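Local coordinates for protein translation initiation factor eIF-2B (Pyrococcus horikoshii, PDB 1VB5) that is the regulatory subunit of archaeal initiation factor 2B and probably takes part in exchanging GDP for GTP on initiation factor 2, at residues A185-K190 against P225-G230; Y193-A198 against F251-W256. All blocks are in the same frame, centred on the assembly; numbering follows the deposited sequence.

Interaction 1 (A185-K190 against P225-G230)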
ATOM      1  N   ALA B 185       5.906 -14.565   7.762  1.00 19.22           N
ATOM      2  CA  ALA B 185       6.763 -13.778   8.633  1.00 15.23           C
ATOM      3  C   ALA B 185       8.227 -14.085   8.364  1.00 19.70           C
ATOM      4  O   ALA B 185       8.593 -15.232   8.087  1.00 26.50           O
ATOM      5  CB  ALA B 185       6.438 -14.070  10.086  1.00 17.62           C
ATOM      6  N   ASP B 186       9.057 -13.052   8.440  1.00 14.70           N
ATOM      7  CA  ASP B 186      10.489 -13.194   8.244  1.00 19.96           C
ATOM      8  C   ASP B 186      11.125 -13.340   9.622  1.00 17.72           C
ATOM      9  O   ASP B 186      12.226 -13.859   9.758  1.00 20.88           O
ATOM     10  CB  ASP B 186      11.046 -11.962   7.524  1.00 18.38           C
ATOM     11  CG  ASP B 186      10.522 -11.839   6.108  1.00 29.88           C
ATOM     12  OD1 ASP B 186      11.008 -12.576   5.221  1.00 34.50           O
ATOM     13  OD2 ASP B 186       9.610 -11.018   5.881  1.00 30.27           O
ATOM     14  N   MET B 187      10.411 -12.889  10.646  1.00 21.15           N
ATOM     15  CA  MET B 187      10.907 -12.974  12.014  1.00 20.30           C
ATOM     16  C   MET B 187       9.834 -12.669  13.052  1.00 22.13           C
ATOM     17  O   MET B 187       8.977 -11.803  12.844  1.00 23.25           O
ATOM     18  CB  MET B 187      12.070 -11.995  12.225  1.00 20.01           C
ATOM     19  CG  MET B 187      12.595 -11.982  13.654  1.00 18.64           C
ATOM     20  SD  MET B 187      13.790 -10.687  14.034  1.00 25.00           S
ATOM     21  CE  MET B 187      15.032 -10.946  12.754  1.00 23.17           C
ATOM     22  N   ILE B 188       9.875 -13.402  14.159  1.00 20.70           N
ATOM     23  CA  ILE B 188       8.970 -13.165  15.272  1.00 16.45           C
ATOM     24  C   ILE B 188       9.968 -12.719  16.338  1.00 21.89           C
ATOM     25  O   ILE B 188      10.794 -13.518  16.791  1.00 23.84           O
ATOM     26  CB  ILE B 188       8.255 -14.448  15.763  1.00 17.21           C
ATOM     27  CG1 ILE B 188       7.409 -15.068  14.640  1.00 18.69           C
ATOM     28  CG2 ILE B 188       7.393 -14.117  16.974  1.00 17.95           C
ATOM     29  CD1 ILE B 188       6.315 -14.161  14.081  1.00 16.09           C
ATOM     30  N   THR B 189       9.922 -11.443  16.711  1.00 17.54           N
ATOM     31  CA  THR B 189      10.856 -10.919  17.699  1.00 17.55           C
ATOM     32  C   THR B 189      10.663 -11.569  19.060  1.00 17.96           C
ATOM     33  O   THR B 189       9.693 -12.290  19.290  1.00 19.03           O
ATOM     34  CB  THR B 189      10.724  -9.385  17.854  1.00 17.01           C
ATOM     35  OG1 THR B 189       9.420  -9.056  18.350  1.00 19.90           O
ATOM     36  CG2 THR B 189      10.929  -8.699  16.514  1.00 19.31           C
ATOM     37  N   LYS B 190      11.605 -11.307  19.958  1.00 22.90           N
ATOM     38  CA  LYS B 190      11.559 -11.855  21.303  1.00 20.87           C
ATOM     39  C   LYS B 190      10.315 -11.379  22.053  1.00 16.97           C
ATOM     40  O   LYS B 190       9.749 -12.122  22.850  1.00 15.75           O
ATOM     41  CB  LYS B 190      12.812 -11.439  22.079  1.00 26.62           C
ATOM     42  CG  LYS B 190      12.913 -12.077  23.447  1.00 31.49           C
ATOM     43  CD  LYS B 190      14.090 -11.545  24.239  1.00 39.80           C
ATOM     44  CE  LYS B 190      14.131 -12.183  25.623  1.00 45.52           C
ATOM     45  NZ  LYS B 190      15.234 -11.630  26.462  1.00 58.80           N
ATOM     46  N   PRO B 225      15.373 -15.615  19.240  1.00 23.93           N
ATOM     47  CA  PRO B 225      15.456 -15.726  20.698  1.00 26.15           C
ATOM     48  C   PRO B 225      15.884 -14.525  21.530  1.00 23.71           C
ATOM     49  O   PRO B 225      15.618 -14.491  22.729  1.00 29.09           O
ATOM     50  CB  PRO B 225      16.404 -16.906  20.886  1.00 27.62           C
ATOM     51  CG  PRO B 225      17.371 -16.708  19.762  1.00 26.89           C
ATOM     52  CD  PRO B 225      16.459 -16.375  18.592  1.00 28.55           C
ATOM     53  N   THR B 226      16.527 -13.537  20.920  1.00 21.88           N
ATOM     54  CA  THR B 226      16.999 -12.397  21.697  1.00 25.31           C
ATOM     55  C   THR B 226      16.664 -11.003  21.180  1.00 23.63           C
ATOM     56  O   THR B 226      16.660 -10.044  21.947  1.00 30.97           O
ATOM     57  CB  THR B 226      18.525 -12.466  21.844  1.00 27.22           C
ATOM     58  OG1 THR B 226      19.126 -12.361  20.547  1.00 21.07           O
ATOM     59  CG2 THR B 226      18.940 -13.790  22.471  1.00 25.06           C
ATOM     60  N   LEU B 227      16.402 -10.885  19.884  1.00 22.53           N
ATOM     61  CA  LEU B 227      16.120  -9.586  19.282  1.00 28.26           C
ATOM     62  C   LEU B 227      14.717  -9.053  19.584  1.00 25.79           C
ATOM     63  O   LEU B 227      13.719  -9.727  19.325  1.00 25.46           O
ATOM     64  CB  LEU B 227      16.336  -9.680  17.768  1.00 30.21           C
ATOM     65  CG  LEU B 227      16.428  -8.402  16.937  1.00 27.08           C
ATOM     66  CD1 LEU B 227      17.589  -7.536  17.409  1.00 28.03           C
ATOM     67  CD2 LEU B 227      16.620  -8.791  15.485  1.00 28.26           C
ATOM     68  N   LYS B 228      14.656  -7.844  20.143  1.00 26.17           N
ATOM     69  CA  LYS B 228      13.387  -7.191  20.472  1.00 26.08           C
ATOM     70  C   LYS B 228      12.965  -6.295  19.305  1.00 22.41           C
ATOM     71  O   LYS B 228      13.799  -5.862  18.516  1.00 19.96           O
ATOM     72  CB  LYS B 228      13.528  -6.343  21.744  1.00 36.98           C
ATOM     73  CG  LYS B 228      13.676  -7.135  23.050  1.00 46.00           C
ATOM     74  CD  LYS B 228      12.378  -7.866  23.411  1.00 57.21           C
ATOM     75  CE  LYS B 228      12.389  -8.401  24.848  1.00 54.82           C
ATOM     76  NZ  LYS B 228      11.108  -9.086  25.221  1.00 27.75           N
ATOM     77  N   SER B 229      11.667  -6.022  19.203  1.00 23.87           N
ATOM     78  CA  SER B 229      11.126  -5.200  18.124  1.00 24.64           C
ATOM     79  C   SER B 229      11.880  -3.895  17.893  1.00 25.07           C
ATOM     80  O   SER B 229      12.220  -3.558  16.757  1.00 25.22           O
ATOM     81  CB  SER B 229       9.651  -4.892  18.400  1.00 26.24           C
ATOM     82  OG  SER B 229       9.488  -4.291  19.673  1.00 22.66           O
ATOM     83  N   GLY B 230      12.144  -3.164  18.970  1.00 24.33           N
ATOM     84  CA  GLY B 230      12.838  -1.897  18.849  1.00 27.14           C
ATOM     85  C   GLY B 230      14.256  -1.949  18.303  1.00 31.23           C
ATOM     86  O   GLY B 230      14.806  -0.915  17.917  1.00 30.68           O
TER

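Interaction 2 (Y193-A198 against F251-W256)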
ATOM      1  N   TYR B 193       6.558  -9.378  18.367  1.00 16.45           N
ATOM      2  CA  TYR B 193       6.195  -8.564  17.217  1.00 16.84           C
ATOM      3  C   TYR B 193       6.548  -9.342  15.959  1.00 18.75           C
ATOM      4  O   TYR B 193       7.430 -10.213  15.978  1.00 15.59           O
ATOM      5  CB  TYR B 193       6.935  -7.224  17.255  1.00 13.74           C
ATOM      6  CG  TYR B 193       6.395  -6.266  18.300  1.00 16.83           C
ATOM      7  CD1 TYR B 193       6.257  -6.663  19.630  1.00 24.08           C
ATOM      8  CD2 TYR B 193       6.018  -4.966  17.960  1.00 19.08           C
ATOM      9  CE1 TYR B 193       5.752  -5.789  20.601  1.00 28.70           C
ATOM     10  CE2 TYR B 193       5.508  -4.079  18.925  1.00 20.26           C
ATOM     11  CZ  TYR B 193       5.379  -4.502  20.240  1.00 25.05           C
ATOM     12  OH  TYR B 193       4.864  -3.655  21.198  1.00 30.26           O
ATOM     13  N   VAL B 194       5.856  -9.036  14.869  1.00 17.33           N
ATOM     14  CA  VAL B 194       6.071  -9.734  13.610  1.00 15.15           C
ATOM     15  C   VAL B 194       6.739  -8.872  12.554  1.00 17.18           C
ATOM     16  O   VAL B 194       6.243  -7.801  12.203  1.00 19.92           O
ATOM     17  CB  VAL B 194       4.733 -10.251  13.035  1.00 18.24           C
ATOM     18  CG1 VAL B 194       4.981 -11.029  11.740  1.00 15.94           C
ATOM     19  CG2 VAL B 194       4.030 -11.118  14.061  1.00 11.41           C
ATOM     20  N   VAL B 195       7.877  -9.342  12.059  1.00 19.66           N
ATOM     21  CA  VAL B 195       8.610  -8.638  11.016  1.00 18.70           C
ATOM     22  C   VAL B 195       8.221  -9.316   9.705  1.00 23.49           C
ATOM     23  O   VAL B 195       8.333 -10.540   9.568  1.00 21.88           O
ATOM     24  CB  VAL B 195      10.126  -8.760  11.204  1.00 18.94           C
ATOM     25  CG1 VAL B 195      10.846  -8.011  10.089  1.00 17.51           C
ATOM     26  CG2 VAL B 195      10.529  -8.200  12.564  1.00 15.01           C
ATOM     27  N   ASN B 196       7.745  -8.528   8.750  1.00 16.58           N
ATOM     28  CA  ASN B 196       7.325  -9.086   7.479  1.00 21.05           C
ATOM     29  C   ASN B 196       7.375  -8.007   6.409  1.00 16.65           C
ATOM     30  O   ASN B 196       7.661  -6.851   6.704  1.00 19.62           O
ATOM     31  CB  ASN B 196       5.901  -9.656   7.609  1.00 18.45           C
ATOM     32  CG  ASN B 196       5.546 -10.603   6.477  1.00 24.06           C
ATOM     33  OD1 ASN B 196       6.296 -11.532   6.172  1.00 26.51           O
ATOM     34  ND2 ASN B 196       4.397 -10.379   5.851  1.00 24.33           N
ATOM     35  N   LYS B 197       7.109  -8.396   5.168  1.00 21.46           N
ATOM     36  CA  LYS B 197       7.122  -7.468   4.045  1.00 17.69           C
ATOM     37  C   LYS B 197       6.420  -6.150   4.402  1.00 18.72           C
ATOM     38  O   LYS B 197       5.352  -6.148   5.018  1.00 16.24           O
ATOM     39  CB  LYS B 197       6.437  -8.109   2.834  1.00 12.97           C
ATOM     40  CG  LYS B 197       6.459  -7.246   1.579  1.00 24.40           C
ATOM     41  CD  LYS B 197       7.873  -7.117   1.020  1.00 22.92           C
ATOM     42  CE  LYS B 197       7.959  -5.999  -0.026  1.00 26.60           C
ATOM     43  NZ  LYS B 197       6.940  -6.164  -1.104  1.00 20.19           N
ATOM     44  N   ALA B 198       7.036  -5.036   4.018  1.00 15.72           N
ATOM     45  CA  ALA B 198       6.481  -3.715   4.275  1.00 12.64           C
ATOM     46  C   ALA B 198       5.033  -3.676   3.802  1.00 15.79           C
ATOM     47  O   ALA B 198       4.726  -4.092   2.683  1.00 16.43           O
ATOM     48  CB  ALA B 198       7.296  -2.662   3.545  1.00 16.52           C
ATOM     49  N   PHE B 251      11.064  -4.330   4.775  1.00 14.37           N
ATOM     50  CA  PHE B 251      10.335  -4.970   5.859  1.00 15.79           C
ATOM     51  C   PHE B 251       9.795  -4.024   6.911  1.00 17.43           C
ATOM     52  O   PHE B 251      10.322  -2.932   7.129  1.00 21.56           O
ATOM     53  CB  PHE B 251      11.208  -6.042   6.521  1.00 18.15           C
ATOM     54  CG  PHE B 251      11.820  -7.001   5.542  1.00 17.01           C
ATOM     55  CD1 PHE B 251      13.057  -6.736   4.971  1.00 26.94           C
ATOM     56  CD2 PHE B 251      11.143  -8.152   5.163  1.00 23.70           C
ATOM     57  CE1 PHE B 251      13.617  -7.608   4.030  1.00 27.05           C
ATOM     58  CE2 PHE B 251      11.690  -9.028   4.225  1.00 25.39           C
ATOM     59  CZ  PHE B 251      12.928  -8.754   3.659  1.00 23.79           C
ATOM     60  N   ASP B 252       8.725  -4.467   7.558  1.00 18.06           N
ATOM     61  CA  ASP B 252       8.073  -3.687   8.587  1.00 19.45           C
ATOM     62  C   ASP B 252       7.856  -4.500   9.842  1.00 22.83           C
ATOM     63  O   ASP B 252       8.204  -5.678   9.903  1.00 20.02           O
ATOM     64  CB  ASP B 252       6.719  -3.197   8.088  1.00 48.17           C
ATOM     65  CG  ASP B 252       5.638  -4.299   8.098  1.00 46.27           C
ATOM     66  OD1 ASP B 252       5.799  -5.337   7.429  1.00 45.01           O
ATOM     67  OD2 ASP B 252       4.608  -4.113   8.775  1.00 64.26           O
ATOM     68  N   VAL B 253       7.244  -3.855  10.829  1.00 24.17           N
ATOM     69  CA  VAL B 253       6.961  -4.477  12.111  1.00 17.98           C
ATOM     70  C   VAL B 253       5.493  -4.342  12.519  1.00 18.53           C
ATOM     71  O   VAL B 253       4.934  -3.241  12.525  1.00 18.74           O
ATOM     72  CB  VAL B 253       7.831  -3.846  13.211  1.00 19.96           C
ATOM     73  CG1 VAL B 253       7.611  -4.575  14.531  1.00 24.46           C
ATOM     74  CG2 VAL B 253       9.291  -3.899  12.804  1.00 18.05           C
ATOM     75  N   THR B 254       4.871  -5.467  12.860  1.00 17.52           N
ATOM     76  CA  THR B 254       3.486  -5.461  13.304  1.00 11.10           C
ATOM     77  C   THR B 254       3.384  -5.846  14.783  1.00 16.53           C
ATOM     78  O   THR B 254       3.837  -6.921  15.191  1.00 16.42           O
ATOM     79  CB  THR B 254       2.616  -6.447  12.494  1.00 15.98           C
ATOM     80  OG1 THR B 254       2.609  -6.069  11.111  1.00 17.21           O
ATOM     81  CG2 THR B 254       1.188  -6.439  13.020  1.00  8.51           C
ATOM     82  N   PRO B 255       2.795  -4.965  15.608  1.00 15.67           N
ATOM     83  CA  PRO B 255       2.638  -5.240  17.041  1.00 15.70           C
ATOM     84  C   PRO B 255       1.783  -6.488  17.221  1.00 16.84           C
ATOM     85  O   PRO B 255       0.932  -6.787  16.379  1.00 16.07           O
ATOM     86  CB  PRO B 255       1.926  -3.990  17.560  1.00 16.49           C
ATOM     87  CG  PRO B 255       2.427  -2.894  16.614  1.00 12.59           C
ATOM     88  CD  PRO B 255       2.355  -3.595  15.275  1.00 11.54           C
ATOM     89  N   TRP B 256       1.991  -7.211  18.316  1.00 17.41           N
ATOM     90  CA  TRP B 256       1.215  -8.423  18.548  1.00 17.68           C
ATOM     91  C   TRP B 256      -0.272  -8.161  18.791  1.00 20.04           C
ATOM     92  O   TRP B 256      -1.102  -9.024  18.510  1.00 16.11           O
ATOM     93  CB  TRP B 256       1.788  -9.226  19.727  1.00 17.88           C
ATOM     94  CG  TRP B 256       1.938  -8.443  21.006  1.00 18.01           C
ATOM     95  CD1 TRP B 256       3.085  -7.880  21.490  1.00 15.34           C
ATOM     96  CD2 TRP B 256       0.901  -8.105  21.938  1.00 14.73           C
ATOM     97  NE1 TRP B 256       2.826  -7.211  22.662  1.00 19.60           N
ATOM     98  CE2 TRP B 256       1.495  -7.333  22.961  1.00 16.69           C
ATOM     99  CE3 TRP B 256      -0.470  -8.381  22.009  1.00 13.05           C
ATOM    100  CZ2 TRP B 256       0.763  -6.830  24.044  1.00 17.41           C
ATOM    101  CZ3 TRP B 256      -1.199  -7.882  23.082  1.00 16.17           C
ATOM    102  CH2 TRP B 256      -0.580  -7.112  24.086  1.00 17.77           C
TER
HETATM  103  O   HOH W   1       4.973  -7.046   9.859  1.00 18.46           O

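Interaction 1 (A185-K190 against P225-G230)
K190 and T189 meet the flat L227-K228 peptide on opposite sides of its plane. K190 N donates a nearly straight hydrogen bond to L227 O, 2.7 Å long with an N-H...O angle of 177°. The donor stands 25° out of the carbonyl plane. K190 CB lies over the oxygen on that same side, 3.4 Å from L227 O. T189 CB comes from the other side, also 3.4 Å from L227 O, and reaches on toward the backbone of S229. One carbonyl oxygen is thus bonded by an N-H and flanked by two methine or methylene carbons.

T189 OG1 sits between its own backbone N and carbonyl carbon (chi1 63°). There it bonds to D191 OD1 and Y193 N, while S229 OG bonds to D191 OD2. The D191 carboxylate so ties the two segments together. An alanine at T189 would probably leave D191 OD1 and Y193 N without this hydroxyl mate and open a gap beside S229, where T189 CG2 now packs.

Strand 187-188 is an edge strand of a three-stranded antiparallel sheet. D186 and M187 both face V195, a classic beta bulge, and M187 belongs to the contact itself. Residues 225-229 run almost perpendicular to 187-190, and I188 also bonds through its backbone to K222 and H224.

M187 crosses L227 at about a right angle. Its SD is 3.7 Å from L227 CD2, and the bend at the end of the chain brings CE to 3.8 Å from L227 CD2. At the exposed end, the extended K190 chain passes P225 O, with CD 3.6 Å from it. K228 crosses it obliquely, K228 CE lying 3.6 Å from K190 CD. The two ammonium groups stay apart, NZ of K190 to NZ of K228 being 5.0 Å.

Interaction 2 (Y193-A198 against F251-W256)
Y193 leads its ring across the end of strand 251-254 and on to W256. Its CB lies 3.7 Å from T254 O and also touches V253 CG1. CG is placed anti to the carbonyl carbon (chi1 -74°), which turns the ring toward the chain beyond the strand. CD2 comes 3.5 Å from P255 CA, and V253 CG1 meets the ring at its edge. CE2 touches P255 CB. At the opposite rim from CD2, Y193 CE1 lies 3.5 Å from W256 CD1. W256 N sits over one face of the ring. The two aromatic side chains meet obliquely, the planes of the Y193 ring and the five-membered ring of W256 being at 89°.

Beyond Y193 the two strands pair antiparallel. V194 and T254 form a hydrogen-bonded pair, with V194 N to T254 O at 2.9 Å and T254 N to V194 O at 2.8 Å. V195 and V253 follow as a non-hydrogen-bonded pair. N196 and D252 form the next hydrogen-bonded pair, where D252 N to N196 O measures 2.7 Å. A water bonds V194 O and T254 OG1, with a weak bond to D252 OD1.

The face carrying V194, N196, D252 and T254 turns to helix 200-209. T254 packs on Y201 and A204, and D252 OD2 accepts from Y201 N in the first turn of that helix. K197 reaches a salt bridge with E148. D252 and A198 also pack on L173 and Q170 of the second subunit, while strand 187-188 flanks the strand 194-197 on its other edge.

In the fold
Interactions 1 and 2 share one antiparallel sheet, and their centres are 9 Å apart. Strand 194-197 is the middle strand, so it joins the edge strand of interaction 1 to strand 251-254 of interaction 2. Two probable backbone hydrogen bonds make the join: M187 O to V195 N at 2.8 Å, and D186 N to V195 O at 2.8 Å. Side chains also meet. D186 OD2 lies 3.3 Å from F251 CE2, and S229 packs on Y193. In chain order the segments of the two contacts alternate. Interaction 1 is partly buried, with K190 and K228 exposed, whereas interaction 2 is buried and reaches the second subunit.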